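PDB 6GUO: siderophore enterobactin esterase from Emericella nidulans, which hydrolyses the bacterial siderophore enterobactin to N-(2,3-dihydroxybenzoyl)-L-serine, allowing iron to be released inside the fungal cell. Local coordinates for residues V184-S189 with I296-N301; G90-D95 with S99-Y104; P38-E43 with S48-N53. All coordinates share one frame; numbering follows the deposited sequence.

Contact 1: residues V184-S189 with I296-N301; sequences VYLAAS and IMFLSN
Val184 and Leu299 bring strand 184-188 and the last turns of helix 288-301 nearest each other, with 7.5 Å between the CA atom of Val184 and that of Leu299. The axes of the two short segments pass at 10.0 Å and run almost antiparallel, at 162°, as expected for a helix packed on the central sheet of an alpha/beta-hydrolase fold. Strand alternation decides who takes part: Val184 and Leu186 turn toward the helix, while Tyr185 between them faces the other side of the sheet. The helix answers with two consecutive residues, whose side chains diverge around its circumference. Phe298 points at the strand from its CA, and with CG anti to the backbone N (chi1 174°) its ring meets both Val184 and Leu186. Val184 CG1 lies at the ring edge, near its plane, 4.1 Å from Phe298 CE2, whereas Leu186 CD2 approaches Phe298 CD2 at 3.9 Å obliquely. Leu299 starts off beside the strand rather than at it, but its own extended first torsion (chi1 178°) carries CD1 inward to 3.9 Å from Val184 CG2. The two methyls of Val184 are thus divided between the two helix residues, and everything that meets here is apolar and buried. Helix 288-301 rests on more than one strand: Leu299 also touches Ala160 of strand 156-164, and Phe298 touches Val219 and Arg221 of strand 219-225, so that strand 184-188 is the middle one of three beneath it. On another side of the helix Ile296 packs on Leu71 of helix 60-77, and Met297 reaches Ser286 of the second subunit.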
ATOM      1  N   VAL A 184      13.201   2.336 -15.920  1.00 16.08           N
ATOM      2  CA  VAL A 184      12.878   1.215 -15.043  1.00 15.61           C
ATOM      3  C   VAL A 184      11.476   0.702 -15.363  1.00 15.36           C
ATOM      4  O   VAL A 184      10.547   1.488 -15.520  1.00 16.01           O
ATOM      5  CB  VAL A 184      12.935   1.651 -13.567  1.00 15.68           C
ATOM      6  CG1 VAL A 184      12.655   0.474 -12.638  1.00 15.84           C
ATOM      7  CG2 VAL A 184      14.294   2.263 -13.254  1.00 15.27           C
ATOM      8  N   TYR A 185      11.348  -0.619 -15.458  1.00 14.93           N
ATOM      9  CA  TYR A 185      10.072  -1.284 -15.705  1.00 15.07           C
ATOM     10  C   TYR A 185       9.770  -2.176 -14.519  1.00 15.53           C
ATOM     11  O   TYR A 185      10.611  -2.965 -14.093  1.00 16.26           O
ATOM     12  CB  TYR A 185      10.130  -2.107 -16.985  1.00 15.52           C
ATOM     13  CG  TYR A 185      10.469  -1.267 -18.189  1.00 15.54           C
ATOM     14  CD1 TYR A 185       9.475  -0.807 -19.044  1.00 15.52           C
ATOM     15  CD2 TYR A 185      11.791  -0.910 -18.464  1.00 15.61           C
ATOM     16  CE1 TYR A 185       9.785  -0.025 -20.145  1.00 15.94           C
ATOM     17  CE2 TYR A 185      12.109  -0.130 -19.561  1.00 16.06           C
ATOM     18  CZ  TYR A 185      11.100   0.310 -20.397  1.00 16.06           C
ATOM     19  OH  TYR A 185      11.413   1.090 -21.482  1.00 17.78           O
ATOM     20  N   LEU A 186       8.569  -2.028 -13.986  1.00 15.36           N
ATOM     21  CA  LEU A 186       8.124  -2.782 -12.830  1.00 15.40           C
ATOM     22  C   LEU A 186       6.900  -3.555 -13.296  1.00 15.20           C
ATOM     23  O   LEU A 186       5.813  -2.994 -13.432  1.00 15.39           O
ATOM     24  CB  LEU A 186       7.810  -1.830 -11.675  1.00 15.92           C
ATOM     25  CG  LEU A 186       8.940  -0.875 -11.281  1.00 16.45           C
ATOM     26  CD1 LEU A 186       8.418   0.195 -10.338  1.00 17.16           C
ATOM     27  CD2 LEU A 186      10.099  -1.626 -10.640  1.00 16.74           C
ATOM     28  N   ALA A 187       7.112  -4.833 -13.599  1.00 14.94           N
ATOM     29  CA  ALA A 187       6.075  -5.711 -14.126  1.00 15.63           C
ATOM     30  C   ALA A 187       5.631  -6.666 -13.022  1.00 15.59           C
ATOM     31  O   ALA A 187       6.293  -7.669 -12.751  1.00 17.52           O
ATOM     32  CB  ALA A 187       6.605  -6.483 -15.324  1.00 16.07           C
ATOM     33  N   ALA A 188       4.505  -6.342 -12.397  1.00 14.84           N
ATOM     34  CA  ALA A 188       3.973  -7.101 -11.267  1.00 14.74           C
ATOM     35  C   ALA A 188       2.916  -8.090 -11.749  1.00 15.18           C
ATOM     36  O   ALA A 188       1.964  -7.706 -12.427  1.00 14.88           O
ATOM     37  CB  ALA A 188       3.393  -6.146 -10.239  1.00 14.56           C
ATOM     38  N   SER A 189       3.102  -9.370 -11.420  1.00 15.61           N
ATOM     39  CA  SER A 189       2.213 -10.448 -11.863  1.00 15.36           C
ATOM     40  C   SER A 189       1.838 -10.317 -13.341  1.00 15.00           C
ATOM     41  O   SER A 189       0.668 -10.342 -13.677  1.00 15.43           O
ATOM     42  CB  SER A 189       0.948 -10.456 -11.001  1.00 14.90           C
ATOM     43  OG  SER A 189       1.290 -10.488  -9.628  1.00 15.81           O
ATOM     44  N   ILE A 296       8.424   0.546  -5.638  1.00 16.92           N
ATOM     45  CA  ILE A 296       8.773   1.914  -5.242  1.00 18.30           C
ATOM     46  C   ILE A 296      10.110   1.922  -4.486  1.00 17.87           C
ATOM     47  O   ILE A 296      10.979   2.742  -4.781  1.00 17.84           O
ATOM     48  CB  ILE A 296       7.660   2.588  -4.383  1.00 19.68           C
ATOM     49  CG1 ILE A 296       6.339   2.748  -5.168  1.00 20.44           C
ATOM     50  CG2 ILE A 296       8.095   3.956  -3.863  1.00 20.23           C
ATOM     51  CD1 ILE A 296       6.368   3.707  -6.336  1.00 22.42           C
ATOM     52  N   MET A 297      10.271   1.007  -3.528  1.00 18.09           N
ATOM     53  CA  MET A 297      11.528   0.893  -2.774  1.00 19.22           C
ATOM     54  C   MET A 297      12.700   0.520  -3.681  1.00 19.60           C
ATOM     55  O   MET A 297      13.786   1.097  -3.563  1.00 20.11           O
ATOM     56  CB  MET A 297      11.409  -0.138  -1.644  1.00 20.88           C
ATOM     57  CG  MET A 297      10.414   0.196  -0.543  1.00 23.53           C
ATOM     58  SD  MET A 297      10.662   1.784   0.274  1.00 28.71           S
ATOM     59  CE  MET A 297       9.674   2.877  -0.732  1.00 29.06           C
ATOM     60  N   PHE A 298      12.466  -0.434  -4.580  1.00 19.61           N
ATOM     61  CA  PHE A 298      13.451  -0.843  -5.582  1.00 19.87           C
ATOM     62  C   PHE A 298      13.901   0.360  -6.414  1.00 20.04           C
ATOM     63  O   PHE A 298      15.097   0.584  -6.584  1.00 18.90           O
ATOM     64  CB  PHE A 298      12.859  -1.950  -6.468  1.00 20.07           C
ATOM     65  CG  PHE A 298      13.732  -2.360  -7.626  1.00 19.61           C
ATOM     66  CD1 PHE A 298      14.701  -3.347  -7.475  1.00 20.56           C
ATOM     67  CD2 PHE A 298      13.545  -1.798  -8.883  1.00 19.37           C
ATOM     68  CE1 PHE A 298      15.488  -3.741  -8.550  1.00 20.91           C
ATOM     69  CE2 PHE A 298      14.327  -2.188  -9.959  1.00 20.56           C
ATOM     70  CZ  PHE A 298      15.296  -3.163  -9.798  1.00 20.40           C
ATOM     71  N   LEU A 299      12.933   1.140  -6.888  1.00 20.89           N
ATOM     72  CA  LEU A 299      13.204   2.355  -7.664  1.00 21.97           C
ATOM     73  C   LEU A 299      14.039   3.368  -6.876  1.00 21.81           C
ATOM     74  O   LEU A 299      15.058   3.848  -7.373  1.00 21.39           O
ATOM     75  CB  LEU A 299      11.886   2.983  -8.132  1.00 23.50           C
ATOM     76  CG  LEU A 299      11.917   4.287  -8.926  1.00 25.60           C
ATOM     77  CD1 LEU A 299      12.751   4.153 -10.192  1.00 26.97           C
ATOM     78  CD2 LEU A 299      10.488   4.694  -9.259  1.00 26.70           C
ATOM     79  N   SER A 300      13.625   3.658  -5.643  1.00 22.14           N
ATOM     80  CA  SER A 300      14.345   4.606  -4.787  1.00 22.86           C
ATOM     81  C   SER A 300      15.761   4.135  -4.423  1.00 21.88           C
ATOM     82  O   SER A 300      16.657   4.961  -4.270  1.00 22.26           O
ATOM     83  CB  SER A 300      13.539   4.912  -3.526  1.00 23.98           C
ATOM     84  OG  SER A 300      12.302   5.525  -3.862  1.00 26.36           O
ATOM     85  N   ASN A 301      15.959   2.819  -4.313  1.00 21.50           N
ATOM     86  CA  ASN A 301      17.287   2.248  -4.022  1.00 21.54           C
ATOM     87  C   ASN A 301      18.297   2.353  -5.172  1.00 21.24           C
ATOM     88  O   ASN A 301      19.500   2.224  -4.939  1.00 23.10           O
ATOM     89  CB  ASN A 301      17.168   0.780  -3.589  1.00 22.32           C
ATOM     90  CG  ASN A 301      16.470   0.616  -2.248  1.00 23.48           C
ATOM     91  OD1 ASN A 301      16.410   1.545  -1.436  1.00 23.31           O
ATOM     92  ND2 ASN A 301      15.930  -0.571  -2.013  1.00 24.54           N
TER

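Contact 2: residues G90-D95 with S99-Y104; sequences GYPITD and SPRRSY
Ser99 opens the ST turn that leads into helix 102-106, and Tyr91, just beyond strand 83-90, lays its ring against it. Ser99 OG accepts from Arg101 N at 3.1 Å (153° at the hydrogen), inside a type I turn that runs from Ser99 to Arg102. Ser99 CB comes to 3.5 Å from Tyr91 CD2, and OG sits over the ring face toward its rim. Arg101 CB makes a CH-pi contact 4.3 Å from the centroid of the Tyr91 ring. A bend at chi3 (57°) then folds the arginine back, so that Tyr91 CD1 lies 3.6 Å above the centre of the Arg101 guanidinium. Ring and guanidinium planes stand 61° apart, too steep for a parallel stack. Ile93 adds its CD1, 3.8 Å from Ser99 N. The segments themselves thus meet through ring, methylene and guanidinium surfaces, and Tyr91 OH, bonded to Asp105, adds a polar tie between loop and helix. The arginines bond outward: Arg101 NH2 to Pro30 O, and Arg102 to Asp59 by a salt bridge and to Ser165. That last bond, to the probable nucleophile of the GxSxG elbow, implies that this helix start lies beside the likely active site.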
ATOM      1  N   GLY A  90      -5.370   6.504 -15.781  1.00 16.19           N
ATOM      2  CA  GLY A  90      -6.569   5.725 -15.548  1.00 16.54           C
ATOM      3  C   GLY A  90      -7.753   6.276 -16.308  1.00 16.97           C
ATOM      4  O   GLY A  90      -7.602   6.831 -17.402  1.00 17.30           O
ATOM      5  N   TYR A  91      -8.929   6.141 -15.702  1.00 18.65           N
ATOM      6  CA  TYR A  91     -10.209   6.315 -16.385  1.00 20.06           C
ATOM      7  C   TYR A  91     -11.197   7.055 -15.482  1.00 20.75           C
ATOM      8  O   TYR A  91     -11.055   7.022 -14.256  1.00 20.15           O
ATOM      9  CB  TYR A  91     -10.757   4.933 -16.755  1.00 20.47           C
ATOM     10  CG  TYR A  91      -9.754   4.093 -17.503  1.00 20.84           C
ATOM     11  CD1 TYR A  91      -9.526   4.304 -18.856  1.00 21.63           C
ATOM     12  CD2 TYR A  91      -8.993   3.124 -16.849  1.00 21.90           C
ATOM     13  CE1 TYR A  91      -8.594   3.555 -19.549  1.00 23.76           C
ATOM     14  CE2 TYR A  91      -8.057   2.361 -17.536  1.00 23.58           C
ATOM     15  CZ  TYR A  91      -7.856   2.583 -18.888  1.00 24.38           C
ATOM     16  OH  TYR A  91      -6.928   1.840 -19.577  1.00 26.08           O
ATOM     17  N   PRO A  92     -12.204   7.727 -16.077  1.00 23.50           N
ATOM     18  CA  PRO A  92     -13.218   8.441 -15.298  1.00 25.89           C
ATOM     19  C   PRO A  92     -14.272   7.472 -14.756  1.00 29.09           C
ATOM     20  O   PRO A  92     -15.402   7.418 -15.249  1.00 34.02           O
ATOM     21  CB  PRO A  92     -13.803   9.427 -16.320  1.00 26.13           C
ATOM     22  CG  PRO A  92     -13.701   8.690 -17.608  1.00 26.45           C
ATOM     23  CD  PRO A  92     -12.402   7.932 -17.526  1.00 23.68           C
ATOM     24  N   ILE A  93     -13.880   6.723 -13.730  1.00 30.23           N
ATOM     25  CA  ILE A  93     -14.721   5.693 -13.122  1.00 30.87           C
ATOM     26  C   ILE A  93     -14.914   6.062 -11.657  1.00 33.23           C
ATOM     27  O   ILE A  93     -13.985   6.559 -11.015  1.00 32.26           O
ATOM     28  CB  ILE A  93     -14.125   4.270 -13.285  1.00 32.81           C
ATOM     29  CG1 ILE A  93     -12.688   4.179 -12.730  1.00 32.99           C
ATOM     30  CG2 ILE A  93     -14.162   3.870 -14.756  1.00 33.73           C
ATOM     31  CD1 ILE A  93     -12.037   2.820 -12.872  1.00 33.23           C
ATOM     32  N   THR A  94     -16.125   5.839 -11.150  1.00 34.07           N
ATOM     33  CA  THR A  94     -16.503   6.267  -9.797  1.00 37.47           C
ATOM     34  C   THR A  94     -16.858   5.140  -8.821  1.00 36.29           C
ATOM     35  O   THR A  94     -16.569   5.268  -7.636  1.00 40.62           O
ATOM     36  CB  THR A  94     -17.677   7.262  -9.846  1.00 42.14           C
ATOM     37  OG1 THR A  94     -18.788   6.663 -10.523  1.00 45.26           O
ATOM     38  CG2 THR A  94     -17.259   8.537 -10.574  1.00 44.45           C
ATOM     39  N   ASP A  95     -17.478   4.061  -9.305  1.00 33.98           N
ATOM     40  CA  ASP A  95     -17.921   2.943  -8.444  1.00 36.27           C
ATOM     41  C   ASP A  95     -16.882   1.827  -8.243  1.00 30.92           C
ATOM     42  O   ASP A  95     -17.146   0.862  -7.533  1.00 31.79           O
ATOM     43  CB  ASP A  95     -19.219   2.325  -8.998  1.00 42.26           C
ATOM     44  CG  ASP A  95     -18.997   1.524 -10.281  1.00 46.97           C
ATOM     45  OD1 ASP A  95     -19.578   0.426 -10.412  1.00 54.32           O
ATOM     46  OD2 ASP A  95     -18.237   1.992 -11.156  1.00 49.63           O
ATOM     47  N   SER A  99     -11.286  -0.370 -14.731  1.00 20.73           N
ATOM     48  CA  SER A  99     -12.173  -0.163 -15.873  1.00 21.71           C
ATOM     49  C   SER A  99     -12.029  -1.307 -16.880  1.00 22.68           C
ATOM     50  O   SER A  99     -10.908  -1.739 -17.149  1.00 21.41           O
ATOM     51  CB  SER A  99     -11.821   1.146 -16.570  1.00 21.44           C
ATOM     52  OG  SER A  99     -12.503   1.270 -17.806  1.00 23.18           O
ATOM     53  N   PRO A 100     -13.150  -1.763 -17.486  1.00 24.40           N
ATOM     54  CA  PRO A 100     -13.051  -2.733 -18.595  1.00 25.07           C
ATOM     55  C   PRO A 100     -12.199  -2.255 -19.793  1.00 24.53           C
ATOM     56  O   PRO A 100     -11.711  -3.084 -20.566  1.00 25.95           O
ATOM     57  CB  PRO A 100     -14.508  -2.936 -19.038  1.00 27.35           C
ATOM     58  CG  PRO A 100     -15.353  -2.398 -17.943  1.00 28.32           C
ATOM     59  CD  PRO A 100     -14.546  -1.369 -17.215  1.00 26.50           C
ATOM     60  N   ARG A 101     -12.028  -0.939 -19.938  1.00 23.11           N
ATOM     61  CA  ARG A 101     -11.190  -0.355 -21.000  1.00 23.88           C
ATOM     62  C   ARG A 101      -9.721  -0.786 -20.952  1.00 21.38           C
ATOM     63  O   ARG A 101      -9.017  -0.697 -21.956  1.00 20.76           O
ATOM     64  CB  ARG A 101     -11.265   1.175 -20.958  1.00 26.03           C
ATOM     65  CG  ARG A 101     -12.614   1.719 -21.403  1.00 28.19           C
ATOM     66  CD  ARG A 101     -12.706   3.224 -21.234  1.00 29.41           C
ATOM     67  NE  ARG A 101     -11.649   3.935 -21.958  1.00 27.35           N
ATOM     68  CZ  ARG A 101     -11.417   5.245 -21.867  1.00 26.60           C
ATOM     69  NH1 ARG A 101     -10.419   5.784 -22.558  1.00 26.33           N
ATOM     70  NH2 ARG A 101     -12.170   6.022 -21.091  1.00 27.24           N
ATOM     71  N   ARG A 102      -9.263  -1.235 -19.784  1.00 19.89           N
ATOM     72  CA  ARG A 102      -7.881  -1.690 -19.618  1.00 20.53           C
ATOM     73  C   ARG A 102      -7.462  -2.816 -20.573  1.00 20.59           C
ATOM     74  O   ARG A 102      -6.298  -2.878 -20.960  1.00 21.30           O
ATOM     75  CB  ARG A 102      -7.631  -2.120 -18.164  1.00 19.13           C
ATOM     76  CG  ARG A 102      -8.305  -3.427 -17.770  1.00 20.00           C
ATOM     77  CD  ARG A 102      -8.281  -3.629 -16.265  1.00 20.68           C
ATOM     78  NE  ARG A 102      -6.914  -3.792 -15.770  1.00 21.52           N
ATOM     79  CZ  ARG A 102      -6.214  -4.932 -15.777  1.00 22.22           C
ATOM     80  NH1 ARG A 102      -4.975  -4.939 -15.289  1.00 22.78           N
ATOM     81  NH2 ARG A 102      -6.721  -6.063 -16.266  1.00 23.02           N
ATOM     82  N   SER A 103      -8.397  -3.696 -20.941  1.00 21.69           N
ATOM     83  CA  SER A 103      -8.082  -4.840 -21.805  0.50 22.77           C
ATOM     84  C   SER A 103      -7.584  -4.390 -23.176  1.00 22.79           C
ATOM     85  O   SER A 103      -6.650  -4.977 -23.717  1.00 22.90           O
ATOM     86  CB  SER A 103      -9.283  -5.780 -21.956  0.50 23.38           C
ATOM     87  OG  SER A 103     -10.331  -5.190 -22.702  0.50 22.76           O
ATOM     88  N   TYR A 104      -8.201  -3.346 -23.726  1.00 21.92           N
ATOM     89  CA  TYR A 104      -7.754  -2.773 -25.001  1.00 22.43           C
ATOM     90  C   TYR A 104      -6.438  -2.008 -24.825  1.00 22.36           C
ATOM     91  O   TYR A 104      -5.482  -2.227 -25.574  1.00 21.41           O
ATOM     92  CB  TYR A 104      -8.824  -1.857 -25.601  1.00 24.05           C
ATOM     93  CG  TYR A 104      -8.386  -1.231 -26.903  1.00 26.02           C
ATOM     94  CD1 TYR A 104      -8.237  -2.006 -28.051  1.00 28.41           C
ATOM     95  CD2 TYR A 104      -8.094   0.130 -26.984  1.00 27.64           C
ATOM     96  CE1 TYR A 104      -7.822  -1.442 -29.249  1.00 30.87           C
ATOM     97  CE2 TYR A 104      -7.675   0.704 -28.177  1.00 30.26           C
ATOM     98  CZ  TYR A 104      -7.543  -0.084 -29.308  1.00 32.10           C
ATOM     99  OH  TYR A 104      -7.132   0.481 -30.495  1.00 32.63           O
TER

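Contact 3: residues P38-E43 with S48-N53; sequences PLTWSE and SGKSAN
Trp41 meets Ala52 edge-on: the Ala52 methyl lies in the plane of the indole, with CB 3.7 Å from Trp41 CH2. Next to it along the same edge is a backbone oxygen, Ser51 O, 4.1 Å from Trp41 CZ2, a van der Waals neighbour. Lys50 approaches the pyrrole side of the indole obliquely with CD and carries on, extended beyond CG, until its ammonium group stands near Thr40. There the two side chains cross at about a right angle and are joined through water. One water lies 2.8 Å from Lys50 NZ, whose proton it accepts, and 2.8 Å from Thr40 OG1. A chi1 of 50° places OG1, between the backbone N and the carbonyl carbon, where this water can link it to the lysine. A second water also accepts from Lys50 NZ, at 2.8 Å, and is held by the backbone oxygen Thr40 O, to which it donates a longer bond of 3.3 Å. What positions the indole is partly the segment itself. A type I turn from Pro38 to Trp41, closed by Trp41 N to Pro38 O at 3.1 Å, brings the chain round so that Pro38 CD sits 3.6 Å above the centre of the Trp41 ring system. Asn17 binds both Pro38 O and Trp41 O through its ND2, so one side-chain nitrogen bonds to the carbonyls of the first and last residues of the turn. The loop joins strand 31-36 to strand 52-58, which are not adjacent, since strand 83-90 lies between them in the sheet; Trp41 reaches Val85 of that intervening strand. Ala52 begins strand 52-58 with backbone bonds to Ser155 and Gly157, while Pro38 and Leu39 touch helix 60-77 and Leu39 also meets Thr94 of the second subunit.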
ATOM      1  N   PRO A  38       5.965  15.616  -4.073  1.00 14.40           N
ATOM      2  CA  PRO A  38       6.426  15.580  -2.680  1.00 15.14           C
ATOM      3  C   PRO A  38       5.838  16.655  -1.772  1.00 15.74           C
ATOM      4  O   PRO A  38       5.562  17.771  -2.211  1.00 15.40           O
ATOM      5  CB  PRO A  38       7.939  15.772  -2.811  1.00 15.07           C
ATOM      6  CG  PRO A  38       8.263  15.174  -4.127  1.00 15.06           C
ATOM      7  CD  PRO A  38       7.099  15.511  -5.012  1.00 14.61           C
ATOM      8  N   LEU A  39       5.678  16.300  -0.502  1.00 16.50           N
ATOM      9  CA  LEU A  39       5.063  17.174   0.486  1.00 17.61           C
ATOM     10  C   LEU A  39       5.894  18.402   0.853  1.00 17.91           C
ATOM     11  O   LEU A  39       5.340  19.374   1.356  1.00 19.51           O
ATOM     12  CB  LEU A  39       4.738  16.377   1.754  1.00 17.84           C
ATOM     13  CG  LEU A  39       3.661  15.305   1.604  1.00 18.47           C
ATOM     14  CD1 LEU A  39       3.500  14.573   2.926  1.00 18.72           C
ATOM     15  CD2 LEU A  39       2.332  15.885   1.150  1.00 19.27           C
ATOM     16  N   THR A  40       7.207  18.357   0.611  1.00 18.06           N
ATOM     17  CA  THR A  40       8.068  19.524   0.817  1.00 19.47           C
ATOM     18  C   THR A  40       7.894  20.600  -0.263  1.00 19.69           C
ATOM     19  O   THR A  40       8.342  21.729  -0.074  1.00 21.66           O
ATOM     20  CB  THR A  40       9.556  19.127   0.901  1.00 21.14           C
ATOM     21  OG1 THR A  40       9.898  18.283  -0.201  1.00 20.45           O
ATOM     22  CG2 THR A  40       9.829  18.386   2.196  1.00 21.20           C
ATOM     23  N   TRP A  41       7.262  20.247  -1.380  1.00 18.64           N
ATOM     24  CA  TRP A  41       6.964  21.204  -2.449  1.00 18.88           C
ATOM     25  C   TRP A  41       5.662  21.949  -2.134  1.00 19.44           C
ATOM     26  O   TRP A  41       4.866  21.509  -1.303  1.00 19.07           O
ATOM     27  CB  TRP A  41       6.808  20.484  -3.789  1.00 18.10           C
ATOM     28  CG  TRP A  41       7.979  19.657  -4.261  1.00 17.30           C
ATOM     29  CD1 TRP A  41       9.095  19.288  -3.552  1.00 17.40           C
ATOM     30  CD2 TRP A  41       8.109  19.059  -5.547  1.00 16.58           C
ATOM     31  NE1 TRP A  41       9.911  18.512  -4.332  1.00 17.35           N
ATOM     32  CE2 TRP A  41       9.331  18.355  -5.562  1.00 16.68           C
ATOM     33  CE3 TRP A  41       7.315  19.061  -6.703  1.00 16.65           C
ATOM     34  CZ2 TRP A  41       9.771  17.647  -6.685  1.00 16.82           C
ATOM     35  CZ3 TRP A  41       7.755  18.357  -7.819  1.00 16.43           C
ATOM     36  CH2 TRP A  41       8.972  17.666  -7.803  1.00 16.21           C
ATOM     37  N   SER A  42       5.426  23.055  -2.828  1.00 20.47           N
ATOM     38  CA  SER A  42       4.216  23.852  -2.595  1.00 22.91           C
ATOM     39  C   SER A  42       2.964  23.166  -3.149  1.00 23.50           C
ATOM     40  O   SER A  42       3.053  22.282  -4.008  1.00 22.01           O
ATOM     41  CB  SER A  42       4.353  25.244  -3.215  1.00 23.96           C
ATOM     42  OG  SER A  42       4.082  25.211  -4.605  1.00 24.11           O
ATOM     43  N   GLU A  43       1.800  23.613  -2.682  1.00 25.27           N
ATOM     44  CA  GLU A  43       0.505  23.137  -3.197  1.00 27.83           C
ATOM     45  C   GLU A  43       0.269  23.477  -4.676  1.00 27.27           C
ATOM     46  O   GLU A  43      -0.557  22.840  -5.327  1.00 25.20           O
ATOM     47  CB  GLU A  43      -0.657  23.665  -2.342  1.00 32.92           C
ATOM     48  CG  GLU A  43      -0.688  23.088  -0.932  1.00 36.60           C
ATOM     49  CD  GLU A  43      -2.014  23.305  -0.217  1.00 41.79           C
ATOM     50  OE1 GLU A  43      -2.075  24.181   0.671  1.00 45.65           O
ATOM     51  OE2 GLU A  43      -2.996  22.600  -0.538  1.00 41.65           O
ATOM     52  N   SER A  48      11.024  24.588  -5.803  1.00 27.34           N
ATOM     53  CA  SER A  48      12.103  25.508  -5.416  1.00 28.45           C
ATOM     54  C   SER A  48      13.466  25.082  -5.971  1.00 27.13           C
ATOM     55  O   SER A  48      14.467  25.062  -5.252  1.00 28.31           O
ATOM     56  CB  SER A  48      12.150  25.672  -3.890  1.00 29.97           C
ATOM     57  OG  SER A  48      10.922  26.182  -3.398  1.00 31.32           O
ATOM     58  N   GLY A  49      13.486  24.716  -7.251  1.00 25.65           N
ATOM     59  CA  GLY A  49      14.718  24.312  -7.929  1.00 26.50           C
ATOM     60  C   GLY A  49      15.113  22.847  -7.803  1.00 24.18           C
ATOM     61  O   GLY A  49      16.030  22.410  -8.488  1.00 23.64           O
ATOM     62  N   LYS A  50      14.431  22.083  -6.949  1.00 22.56           N
ATOM     63  CA  LYS A  50      14.745  20.665  -6.775  1.00 23.91           C
ATOM     64  C   LYS A  50      14.441  19.843  -8.028  1.00 22.55           C
ATOM     65  O   LYS A  50      13.544  20.173  -8.808  1.00 20.93           O
ATOM     66  CB  LYS A  50      14.003  20.078  -5.567  1.00 25.57           C
ATOM     67  CG  LYS A  50      14.521  20.586  -4.231  1.00 28.90           C
ATOM     68  CD  LYS A  50      13.673  20.080  -3.075  1.00 33.27           C
ATOM     69  CE  LYS A  50      14.184  20.598  -1.738  1.00 37.91           C
ATOM     70  NZ  LYS A  50      13.100  20.626  -0.714  1.00 42.21           N
ATOM     71  N   SER A  51      15.221  18.783  -8.210  1.00 22.00           N
ATOM     72  CA  SER A  51      15.006  17.816  -9.279  1.00 22.32           C
ATOM     73  C   SER A  51      14.037  16.750  -8.788  1.00 20.84           C
ATOM     74  O   SER A  51      13.627  16.756  -7.621  1.00 19.96           O
ATOM     75  CB  SER A  51      16.333  17.185  -9.691  1.00 24.20           C
ATOM     76  OG  SER A  51      17.228  18.184 -10.148  1.00 27.30           O
ATOM     77  N   ALA A  52      13.663  15.838  -9.677  1.00 19.56           N
ATOM     78  CA  ALA A  52      12.746  14.764  -9.315  1.00 19.99           C
ATOM     79  C   ALA A  52      12.930  13.539 -10.189  1.00 19.56           C
ATOM     80  O   ALA A  52      13.515  13.611 -11.266  1.00 21.65           O
ATOM     81  CB  ALA A  52      11.308  15.247  -9.406  1.00 19.83           C
ATOM     82  N   ASN A  53      12.440  12.413  -9.689  1.00 17.70           N
ATOM     83  CA  ASN A  53      12.212  11.233 -10.499  1.00 16.96           C
ATOM     84  C   ASN A  53      10.711  11.121 -10.696  1.00 15.33           C
ATOM     85  O   ASN A  53       9.949  11.920 -10.146  1.00 14.81           O
ATOM     86  CB  ASN A  53      12.811  10.006  -9.817  1.00 17.99           C
ATOM     87  CG  ASN A  53      14.320  10.119  -9.671  1.00 19.37           C
ATOM     88  OD1 ASN A  53      15.003  10.545 -10.598  1.00 21.68           O
ATOM     89  ND2 ASN A  53      14.840   9.769  -8.500  1.00 21.83           N
TER
HETATM   90  O   HOH W   1      12.634  17.842  -0.698  1.00 40.68           O
HETATM   91  O   HOH W   2      11.043  22.069  -1.935  1.00 55.40           O

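The three contacts illustrate how interaction chemistry follows depth. Contact 1 is core, made wholly of buried aliphatic and aromatic carbon between a helix and the central sheet. Contact 2 is partly buried and joins two pieces of one connection, mixing an aromatic face with serine and arginine. Contact 3, at the periphery, combines a sheltered indole edge with a solvent-bridged lysine. Contacts 1 and 3 reach the same sheet, their centres about 21 Å apart, whereas contact 2 belongs to the loop and helix following strand 83-90. Contacts 2 and 3 are the most distant pair, with centres about 30 Å apart, and each closes within a short stretch of chain; contact 1 spans over a hundred residues.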